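Local atomic coordinates of capsid protein (Infectious hypodermal and hematopoietic necrosis virus, PDB entry 3N7X), a protein that builds the icosahedral capsid of a shrimp-infecting brevidensovirus, sixty copies assembling into a shell that probably encloses the viral DNA. Residues A[115-121]-A[208-214]; A[50-54]-A[81-85]; A[216-220]-A[250-254]. All coordinates share one frame; numbering follows the deposited sequence.

Contact 1. Residues A[115-121]-A[208-214]; sequences KAGVVMH and RKAYTIH
Arg208 bends at chi3 (70°), and His121 carries its ring between its own backbone N and carbonyl carbon (chi1 63°), a pair of turns that lays the guanidinium flat on one face of the imidazole. The centres are 4.7 Å apart, the planes differ by 24°, and NH1 sits off toward the rim of the ring. The other terminal nitrogen of the same group, Arg208 NH2, lies obliquely 3.4 Å from Val119 CG1. NH1 also donates to Arg36 O and Pro34 O of a neighbouring subunit, so the stack lies at a subunit interface. At the other end of the strand pair the extended chain of Lys115 lies along the His214 side chain, and Lys115 CG stands over the ring face 4.2 Å from the centroid of His214 in a CH-pi contact. The backbones between these ends are antiparallel strands of the jelly-roll barrel, consistent with neighbours D and G of the BIDG sheet. Ala116, Val118 and Met120 each pair in both directions, with Ile213, Tyr211 and Lys209 in turn; Val118 N to Tyr211 O, for example, is 2.8 Å. Gly117 and Thr212 approach most closely here, their CA atoms 3.9 Å apart. On the face carrying Val118 and Tyr211 the Met120 chain curls so that CE meets the edge of the Tyr211 ring, 4.1 Å from CE2, while Ala116 CB rests 4.0 Å from Ile213 CG2. At its Met120 end this face meets strand 199-203 of the same chain, where Glu201 takes a salt bridge from Lys209 NZ and a hydrogen bond from Tyr211 OH.

Contact 2. Residues A[50-54]-A[81-85]; sequences FQTRR and LYLYG
Strand 50-54 runs past the point where helix 80-83 gives way to strand 84-86, its backbone coming closest at Phe50 and Tyr82, whose CA atoms are 6.4 Å apart, so side chains and a water span the gap. Arg54 reaches across with its chain extended from CG to NE and holds Leu81 O end-on with two nitrogens. NH1 lies 3.0 Å from Leu81 O, in the carbonyl plane and on a lone pair; NH2 lies 2.9 Å from Leu81 O, tilted 24° out of that plane. Tyr84 O stands at the guanidinium edge, while Thr52 CG2 covers one guanidinium face. The cationic group thus gathers at the carbonyl-rich C-terminal end of a short helix, where its positive charge is probably stabilised by the carbonyl oxygens. In the jelly-roll subunit this joins strand 45-59, hydrogen-bonded to strand 281-296, to the helical turn packed on it; Phe289 of strand 281-296 makes a cation-pi contact with Arg54, and a calcium ion is bound about 5 Å from the Arg54 side chain. At the opposite end of the segment the Phe50 ring takes Leu83 CD1 squarely on one face, 3.9 Å from the centroid of Phe50 and 4° off the ring normal, a CH-pi contact. A water 2.9 Å from Tyr82 O also approaches Gln51 O, weakly, at 3.4 Å.

Contact 3. Residues A[216-220]-A[250-254]; sequences DTRNW and LVYPA
Arg218 crosses from its own loop onto Val251 and Pro253, its base fixed by an Asx turn in which Asp216 OD2 accepts from Arg218 N. Both segments belong to the long excursion after strand 208-214, consistent with the GH loop of parvovirus jelly rolls. From CB, a chi1 of 84° puts CG between the backbone N and the carbonyl carbon, where it passes Val251 CG1. CD comes closer to that methyl, 3.8 Å from Val251 CG1. The chain then bends, and NE donates to Asp216 OD2 at 2.8 Å, in the guanidinium plane. CZ is covered on one face by the proline ring, with Pro253 CD 3.6 Å from CZ. NH2 closes the side-on grip on the carboxylate, 2.8 Å from Asp216 OD1 along its syn lone pair, so the salt bridge holds the guanidinium flat against the proline. NH1, at the far corner, donates to Asp255 O of a neighbouring subunit. Tyr252 meets Tyr252 of two other subunits, which places this loop pair at a junction between copies. Asn219 OD1 packs 3.3 Å from Val251 CB and has a weak bond from His257 of a neighbouring subunit; ND2 also bonds Tyr221 OH, and Val251 O accepts from Trp242 NE1. Asn219 ND2 donates nearly straight (163°) to Val251 O at 3.0 Å, from 36° above the carbonyl plane.

Along the chain the three contacts follow in series, contact 2 closing before contact 1 opens and contact 1 before contact 3. Contacts 1 and 2 have centres 13 Å apart and reach the same antiparallel sheet: strand 45-59 and strand 111-131 both pair with strand 281-296. They touch where Tyr82 packs on Ala116 and Gly117. Contact 3 lies farther out, its centre 24 Å from that of contact 1 and 26 Å from that of contact 2, in the excursion between strands 208-214 and 264-268. Contacts 1 and 2 thus share the barrel sheet, while contact 3 joins loops outside it; all three also meet neighbouring subunits, tying the fold of one chain to the shell.

Contact 1. Residues A[115-121]-A[208-214]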
loop_
_atom_site.group_PDB
_atom_site.type_symbol
_atom_site.label_atom_id
_atom_site.label_comp_id
_atom_site.label_asym_id
_atom_site.label_seq_id
_atom_site.Cartn_x
_atom_site.Cartn_y
_atom_site.Cartn_z
ATOM N N LYS A 115 -33.216 69.778 -38.282
ATOM C CA LYS A 115 -31.963 69.794 -39.010
ATOM C C LYS A 115 -32.214 70.251 -40.444
ATOM O O LYS A 115 -33.301 70.058 -40.989
ATOM C CB LYS A 115 -31.382 68.379 -38.988
ATOM C CG LYS A 115 -29.975 68.234 -39.500
ATOM C CD LYS A 115 -29.540 66.767 -39.464
ATOM C CE LYS A 115 -28.106 66.599 -39.979
ATOM N NZ LYS A 115 -27.670 65.170 -40.094
ATOM N N ALA A 116 -31.212 70.875 -41.048
ATOM C CA ALA A 116 -31.320 71.336 -42.423
ATOM C C ALA A 116 -29.907 71.491 -42.958
ATOM O O ALA A 116 -28.953 71.596 -42.183
ATOM C CB ALA A 116 -32.057 72.661 -42.484
ATOM N N GLY A 117 -29.764 71.492 -44.278
ATOM C CA GLY A 117 -28.438 71.639 -44.839
ATOM C C GLY A 117 -28.344 71.478 -46.339
ATOM O O GLY A 117 -29.349 71.300 -47.035
ATOM N N VAL A 118 -27.112 71.538 -46.832
ATOM C CA VAL A 118 -26.835 71.412 -48.250
ATOM C C VAL A 118 -25.582 70.611 -48.476
ATOM O O VAL A 118 -24.715 70.509 -47.601
ATOM C CB VAL A 118 -26.583 72.780 -48.898
ATOM C CG1 VAL A 118 -26.547 72.652 -50.414
ATOM C CG2 VAL A 118 -27.650 73.735 -48.478
ATOM N N VAL A 119 -25.497 70.050 -49.670
ATOM C CA VAL A 119 -24.333 69.303 -50.085
ATOM C C VAL A 119 -24.079 69.756 -51.507
ATOM O O VAL A 119 -24.940 69.601 -52.371
ATOM C CB VAL A 119 -24.574 67.781 -50.106
ATOM C CG1 VAL A 119 -23.295 67.071 -50.522
ATOM C CG2 VAL A 119 -25.010 67.304 -48.746
ATOM N N MET A 120 -22.919 70.347 -51.748
ATOM C CA MET A 120 -22.585 70.773 -53.096
ATOM C C MET A 120 -21.632 69.727 -53.640
ATOM O O MET A 120 -20.734 69.271 -52.928
ATOM C CB MET A 120 -21.914 72.142 -53.086
ATOM C CG MET A 120 -22.812 73.259 -52.582
ATOM S SD MET A 120 -22.069 74.895 -52.797
ATOM C CE MET A 120 -20.725 74.848 -51.582
ATOM N N HIS A 121 -21.838 69.332 -54.892
ATOM C CA HIS A 121 -20.985 68.328 -55.501
ATOM C C HIS A 121 -20.978 68.452 -57.015
ATOM O O HIS A 121 -21.584 69.363 -57.576
ATOM C CB HIS A 121 -21.466 66.921 -55.112
ATOM C CG HIS A 121 -22.847 66.589 -55.598
ATOM N ND1 HIS A 121 -23.986 66.890 -54.880
ATOM C CD2 HIS A 121 -23.271 65.981 -56.733
ATOM C CE1 HIS A 121 -25.051 66.479 -55.550
ATOM N NE2 HIS A 121 -24.644 65.925 -56.678
ATOM N N ARG A 208 -17.247 66.793 -52.331
ATOM C CA ARG A 208 -18.613 66.905 -51.837
ATOM C C ARG A 208 -18.446 67.819 -50.630
ATOM O O ARG A 208 -17.616 67.554 -49.765
ATOM C CB ARG A 208 -19.178 65.559 -51.386
ATOM C CG ARG A 208 -19.506 64.599 -52.509
ATOM C CD ARG A 208 -20.185 63.349 -51.974
ATOM N NE ARG A 208 -21.540 63.617 -51.501
ATOM C CZ ARG A 208 -22.612 63.692 -52.289
ATOM N NH1 ARG A 208 -22.497 63.522 -53.605
ATOM N NH2 ARG A 208 -23.804 63.925 -51.759
ATOM N N LYS A 209 -19.202 68.911 -50.591
ATOM C CA LYS A 209 -19.110 69.847 -49.479
ATOM C C LYS A 209 -20.461 69.937 -48.806
ATOM O O LYS A 209 -21.426 70.448 -49.378
ATOM C CB LYS A 209 -18.673 71.224 -49.977
ATOM C CG LYS A 209 -17.288 71.232 -50.612
ATOM C CD LYS A 209 -16.219 70.797 -49.617
ATOM C CE LYS A 209 -14.828 70.905 -50.229
ATOM N NZ LYS A 209 -13.746 70.531 -49.272
ATOM N N ALA A 210 -20.526 69.429 -47.583
ATOM C CA ALA A 210 -21.771 69.424 -46.838
ATOM C C ALA A 210 -21.757 70.381 -45.662
ATOM O O ALA A 210 -20.799 70.423 -44.888
ATOM C CB ALA A 210 -22.071 68.017 -46.357
ATOM N N TYR A 211 -22.832 71.151 -45.539
ATOM C CA TYR A 211 -22.971 72.107 -44.455
ATOM C C TYR A 211 -24.371 71.929 -43.913
ATOM O O TYR A 211 -25.337 71.867 -44.676
ATOM C CB TYR A 211 -22.772 73.527 -44.980
ATOM C CG TYR A 211 -21.435 73.701 -45.663
ATOM C CD1 TYR A 211 -20.257 73.824 -44.919
ATOM C CD2 TYR A 211 -21.334 73.663 -47.056
ATOM C CE1 TYR A 211 -19.011 73.896 -45.549
ATOM C CE2 TYR A 211 -20.094 73.733 -47.694
ATOM C CZ TYR A 211 -18.939 73.848 -46.936
ATOM O OH TYR A 211 -17.718 73.894 -47.571
ATOM N N THR A 212 -24.480 71.819 -42.596
ATOM C CA THR A 212 -25.784 71.634 -41.984
ATOM C C THR A 212 -25.968 72.561 -40.797
ATOM O O THR A 212 -25.025 73.188 -40.320
ATOM C CB THR A 212 -25.977 70.184 -41.488
ATOM O OG1 THR A 212 -25.101 69.947 -40.386
ATOM C CG2 THR A 212 -25.662 69.190 -42.589
ATOM N N ILE A 213 -27.203 72.642 -40.329
ATOM C CA ILE A 213 -27.524 73.466 -39.186
ATOM C C ILE A 213 -28.599 72.743 -38.393
ATOM O O ILE A 213 -29.506 72.142 -38.967
ATOM C CB ILE A 213 -28.037 74.851 -39.628
ATOM C CG1 ILE A 213 -28.452 75.666 -38.403
ATOM C CG2 ILE A 213 -29.206 74.694 -40.591
ATOM C CD1 ILE A 213 -28.756 77.117 -38.715
ATOM N N HIS A 214 -28.470 72.763 -37.075
ATOM C CA HIS A 214 -29.458 72.132 -36.214
ATOM C C HIS A 214 -30.165 73.264 -35.482
ATOM O O HIS A 214 -29.521 74.087 -34.829
ATOM C CB HIS A 214 -28.797 71.197 -35.199
ATOM C CG HIS A 214 -28.097 70.023 -35.815
ATOM N ND1 HIS A 214 -26.861 70.123 -36.422
ATOM C CD2 HIS A 214 -28.459 68.721 -35.911
ATOM C CE1 HIS A 214 -26.491 68.933 -36.862
ATOM N NE2 HIS A 214 -27.442 68.065 -36.565
#

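Contact 2. Residues A[50-54]-A[81-85]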
loop_
_atom_site.group_PDB
_atom_site.type_symbol
_atom_site.label_atom_id
_atom_site.label_comp_id
_atom_site.label_asym_id
_atom_site.label_seq_id
_atom_site.Cartn_x
_atom_site.Cartn_y
_atom_site.Cartn_z
ATOM N N PHE A 50 -38.350 68.325 -46.329
ATOM C CA PHE A 50 -38.287 69.081 -47.571
ATOM C C PHE A 50 -36.993 68.710 -48.270
ATOM O O PHE A 50 -35.941 68.633 -47.630
ATOM C CB PHE A 50 -38.305 70.579 -47.273
ATOM C CG PHE A 50 -39.616 71.067 -46.737
ATOM C CD1 PHE A 50 -40.570 71.615 -47.592
ATOM C CD2 PHE A 50 -39.921 70.937 -45.383
ATOM C CE1 PHE A 50 -41.813 72.027 -47.109
ATOM C CE2 PHE A 50 -41.160 71.344 -44.888
ATOM C CZ PHE A 50 -42.110 71.890 -45.757
ATOM N N GLN A 51 -37.071 68.474 -49.577
ATOM C CA GLN A 51 -35.893 68.102 -50.356
ATOM C C GLN A 51 -35.958 68.728 -51.735
ATOM O O GLN A 51 -37.036 68.820 -52.321
ATOM C CB GLN A 51 -35.820 66.580 -50.512
ATOM C CG GLN A 51 -35.827 65.818 -49.205
ATOM C CD GLN A 51 -36.105 64.337 -49.387
ATOM O OE1 GLN A 51 -37.069 63.952 -50.051
ATOM N NE2 GLN A 51 -35.269 63.497 -48.784
ATOM N N THR A 52 -34.809 69.158 -52.251
ATOM C CA THR A 52 -34.747 69.747 -53.583
ATOM C C THR A 52 -33.308 69.763 -54.102
ATOM O O THR A 52 -32.369 69.519 -53.345
ATOM C CB THR A 52 -35.308 71.190 -53.594
ATOM O OG1 THR A 52 -35.507 71.615 -54.951
ATOM C CG2 THR A 52 -34.341 72.156 -52.903
ATOM N N ARG A 53 -33.141 70.044 -55.393
ATOM C CA ARG A 53 -31.814 70.096 -56.001
ATOM C C ARG A 53 -31.711 71.352 -56.865
ATOM O O ARG A 53 -32.684 71.747 -57.501
ATOM C CB ARG A 53 -31.571 68.857 -56.864
ATOM C CG ARG A 53 -32.050 67.542 -56.259
ATOM C CD ARG A 53 -31.592 66.382 -57.133
ATOM N NE ARG A 53 -32.272 65.126 -56.838
ATOM C CZ ARG A 53 -33.457 64.781 -57.335
ATOM N NH1 ARG A 53 -34.103 65.600 -58.153
ATOM N NH2 ARG A 53 -33.987 63.602 -57.029
ATOM N N ARG A 54 -30.532 71.966 -56.903
ATOM C CA ARG A 54 -30.337 73.189 -57.680
ATOM C C ARG A 54 -28.971 73.262 -58.349
ATOM O O ARG A 54 -28.064 72.494 -58.012
ATOM C CB ARG A 54 -30.510 74.402 -56.764
ATOM C CG ARG A 54 -31.892 74.478 -56.174
ATOM C CD ARG A 54 -32.037 75.505 -55.078
ATOM N NE ARG A 54 -33.429 75.520 -54.632
ATOM C CZ ARG A 54 -33.862 76.051 -53.492
ATOM N NH1 ARG A 54 -33.013 76.631 -52.651
ATOM N NH2 ARG A 54 -35.151 75.980 -53.186
ATOM N N LEU A 81 -35.355 79.222 -48.187
ATOM C CA LEU A 81 -34.670 78.473 -49.232
ATOM C C LEU A 81 -35.135 77.032 -49.334
ATOM O O LEU A 81 -34.912 76.381 -50.350
ATOM C CB LEU A 81 -33.158 78.497 -49.004
ATOM C CG LEU A 81 -32.457 79.858 -49.074
ATOM C CD1 LEU A 81 -30.968 79.659 -48.860
ATOM C CD2 LEU A 81 -32.711 80.521 -50.424
ATOM N N TYR A 82 -35.791 76.534 -48.291
ATOM C CA TYR A 82 -36.252 75.149 -48.287
ATOM C C TYR A 82 -37.752 74.992 -48.513
ATOM O O TYR A 82 -38.188 74.020 -49.127
ATOM C CB TYR A 82 -35.890 74.483 -46.958
ATOM C CG TYR A 82 -34.435 74.609 -46.562
ATOM C CD1 TYR A 82 -33.506 73.614 -46.889
ATOM C CD2 TYR A 82 -33.989 75.718 -45.840
ATOM C CE1 TYR A 82 -32.167 73.723 -46.499
ATOM C CE2 TYR A 82 -32.661 75.837 -45.450
ATOM C CZ TYR A 82 -31.758 74.840 -45.779
ATOM O OH TYR A 82 -30.453 74.965 -45.369
ATOM N N LEU A 83 -38.541 75.937 -48.011
ATOM C CA LEU A 83 -39.995 75.870 -48.150
ATOM C C LEU A 83 -40.517 76.415 -49.477
ATOM O O LEU A 83 -41.690 76.240 -49.812
ATOM C CB LEU A 83 -40.663 76.602 -46.981
ATOM C CG LEU A 83 -40.850 75.796 -45.690
ATOM C CD1 LEU A 83 -39.591 75.024 -45.360
ATOM C CD2 LEU A 83 -41.221 76.732 -44.558
ATOM N N TYR A 84 -39.641 77.077 -50.227
ATOM C CA TYR A 84 -40.009 77.630 -51.527
ATOM C C TYR A 84 -39.179 76.986 -52.620
ATOM O O TYR A 84 -38.138 76.384 -52.352
ATOM C CB TYR A 84 -39.768 79.139 -51.561
ATOM C CG TYR A 84 -40.796 79.944 -50.813
ATOM C CD1 TYR A 84 -41.936 80.423 -51.459
ATOM C CD2 TYR A 84 -40.637 80.221 -49.455
ATOM C CE1 TYR A 84 -42.896 81.164 -50.768
ATOM C CE2 TYR A 84 -41.588 80.958 -48.755
ATOM C CZ TYR A 84 -42.714 81.429 -49.414
ATOM O OH TYR A 84 -43.650 82.169 -48.726
ATOM N N GLY A 85 -39.652 77.126 -53.852
ATOM C CA GLY A 85 -38.950 76.595 -55.004
ATOM C C GLY A 85 -39.166 77.557 -56.159
ATOM O O GLY A 85 -39.554 78.707 -55.942
HETATM O O HOH W 1 -37.683 71.894 -51.017
#

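Contact 3. Residues A[216-220]-A[250-254]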
loop_
_atom_site.group_PDB
_atom_site.type_symbol
_atom_site.label_atom_id
_atom_site.label_comp_id
_atom_site.label_asym_id
_atom_site.label_seq_id
_atom_site.Cartn_x
_atom_site.Cartn_y
_atom_site.Cartn_z
ATOM N N ASP A 216 -32.694 75.131 -32.702
ATOM C CA ASP A 216 -32.968 74.974 -31.284
ATOM C C ASP A 216 -34.382 74.416 -31.185
ATOM O O ASP A 216 -35.302 74.931 -31.822
ATOM C CB ASP A 216 -32.902 76.318 -30.577
ATOM C CG ASP A 216 -32.920 76.171 -29.080
ATOM O OD1 ASP A 216 -31.833 76.255 -28.469
ATOM O OD2 ASP A 216 -34.014 75.950 -28.517
ATOM N N THR A 217 -34.564 73.381 -30.377
ATOM C CA THR A 217 -35.874 72.758 -30.267
ATOM C C THR A 217 -36.614 72.931 -28.949
ATOM O O THR A 217 -37.619 72.253 -28.719
ATOM C CB THR A 217 -35.776 71.251 -30.555
ATOM O OG1 THR A 217 -34.821 70.657 -29.664
ATOM C CG2 THR A 217 -35.344 71.007 -31.988
ATOM N N ARG A 218 -36.151 73.829 -28.088
ATOM C CA ARG A 218 -36.826 74.019 -26.807
ATOM C C ARG A 218 -38.204 74.676 -26.947
ATOM O O ARG A 218 -39.068 74.487 -26.089
ATOM C CB ARG A 218 -35.954 74.845 -25.851
ATOM C CG ARG A 218 -36.050 76.358 -26.014
ATOM C CD ARG A 218 -34.934 77.020 -25.233
ATOM N NE ARG A 218 -33.638 76.645 -25.792
ATOM C CZ ARG A 218 -32.512 76.534 -25.093
ATOM N NH1 ARG A 218 -32.503 76.767 -23.787
ATOM N NH2 ARG A 218 -31.390 76.187 -25.707
ATOM N N ASN A 219 -38.410 75.437 -28.020
ATOM C CA ASN A 219 -39.688 76.115 -28.234
ATOM C C ASN A 219 -40.396 75.716 -29.518
ATOM O O ASN A 219 -39.835 75.039 -30.379
ATOM C CB ASN A 219 -39.497 77.634 -28.300
ATOM C CG ASN A 219 -38.810 78.193 -27.084
ATOM O OD1 ASN A 219 -39.180 77.888 -25.950
ATOM N ND2 ASN A 219 -37.811 79.036 -27.310
ATOM N N TRP A 220 -41.648 76.152 -29.619
ATOM C CA TRP A 220 -42.461 75.965 -30.812
ATOM C C TRP A 220 -42.531 77.396 -31.351
ATOM O O TRP A 220 -42.582 78.353 -30.571
ATOM C CB TRP A 220 -43.874 75.479 -30.471
ATOM C CG TRP A 220 -43.963 74.028 -30.097
ATOM C CD1 TRP A 220 -44.204 73.513 -28.855
ATOM C CD2 TRP A 220 -43.809 72.903 -30.975
ATOM N NE1 TRP A 220 -44.207 72.138 -28.902
ATOM C CE2 TRP A 220 -43.967 71.735 -30.190
ATOM C CE3 TRP A 220 -43.552 72.767 -32.349
ATOM C CZ2 TRP A 220 -43.877 70.446 -30.730
ATOM C CZ3 TRP A 220 -43.462 71.484 -32.891
ATOM C CH2 TRP A 220 -43.624 70.339 -32.078
ATOM N N LEU A 250 -40.460 84.569 -22.269
ATOM C CA LEU A 250 -39.456 84.201 -23.247
ATOM C C LEU A 250 -38.669 83.016 -22.685
ATOM O O LEU A 250 -38.329 82.992 -21.504
ATOM C CB LEU A 250 -38.506 85.373 -23.485
ATOM C CG LEU A 250 -37.246 85.061 -24.294
ATOM C CD1 LEU A 250 -37.624 84.721 -25.734
ATOM C CD2 LEU A 250 -36.309 86.259 -24.245
ATOM N N VAL A 251 -38.398 82.028 -23.529
ATOM C CA VAL A 251 -37.631 80.863 -23.114
ATOM C C VAL A 251 -36.406 80.813 -24.020
ATOM O O VAL A 251 -36.532 80.793 -25.244
ATOM C CB VAL A 251 -38.460 79.571 -23.252
ATOM C CG1 VAL A 251 -37.623 78.365 -22.882
ATOM C CG2 VAL A 251 -39.675 79.650 -22.351
ATOM N N TYR A 252 -35.223 80.805 -23.418
ATOM C CA TYR A 252 -33.981 80.801 -24.183
ATOM C C TYR A 252 -32.797 80.428 -23.296
ATOM O O TYR A 252 -32.915 80.399 -22.076
ATOM C CB TYR A 252 -33.728 82.198 -24.735
ATOM C CG TYR A 252 -33.421 83.193 -23.639
ATOM C CD1 TYR A 252 -34.387 83.536 -22.690
ATOM C CD2 TYR A 252 -32.157 83.767 -23.527
ATOM C CE1 TYR A 252 -34.097 84.427 -21.654
ATOM C CE2 TYR A 252 -31.855 84.660 -22.500
ATOM C CZ TYR A 252 -32.829 84.985 -21.564
ATOM O OH TYR A 252 -32.527 85.856 -20.536
ATOM N N PRO A 253 -31.634 80.145 -23.906
ATOM C CA PRO A 253 -30.429 79.786 -23.143
ATOM C C PRO A 253 -29.713 81.059 -22.663
ATOM O O PRO A 253 -28.875 81.614 -23.374
ATOM C CB PRO A 253 -29.612 79.000 -24.160
ATOM C CG PRO A 253 -29.943 79.704 -25.449
ATOM C CD PRO A 253 -31.437 79.917 -25.351
ATOM N N ALA A 254 -30.051 81.516 -21.459
ATOM C CA ALA A 254 -29.479 82.742 -20.887
ATOM C C ALA A 254 -28.200 82.496 -20.106
ATOM O O ALA A 254 -27.346 83.370 -19.964
ATOM C CB ALA A 254 -30.499 83.395 -19.965
#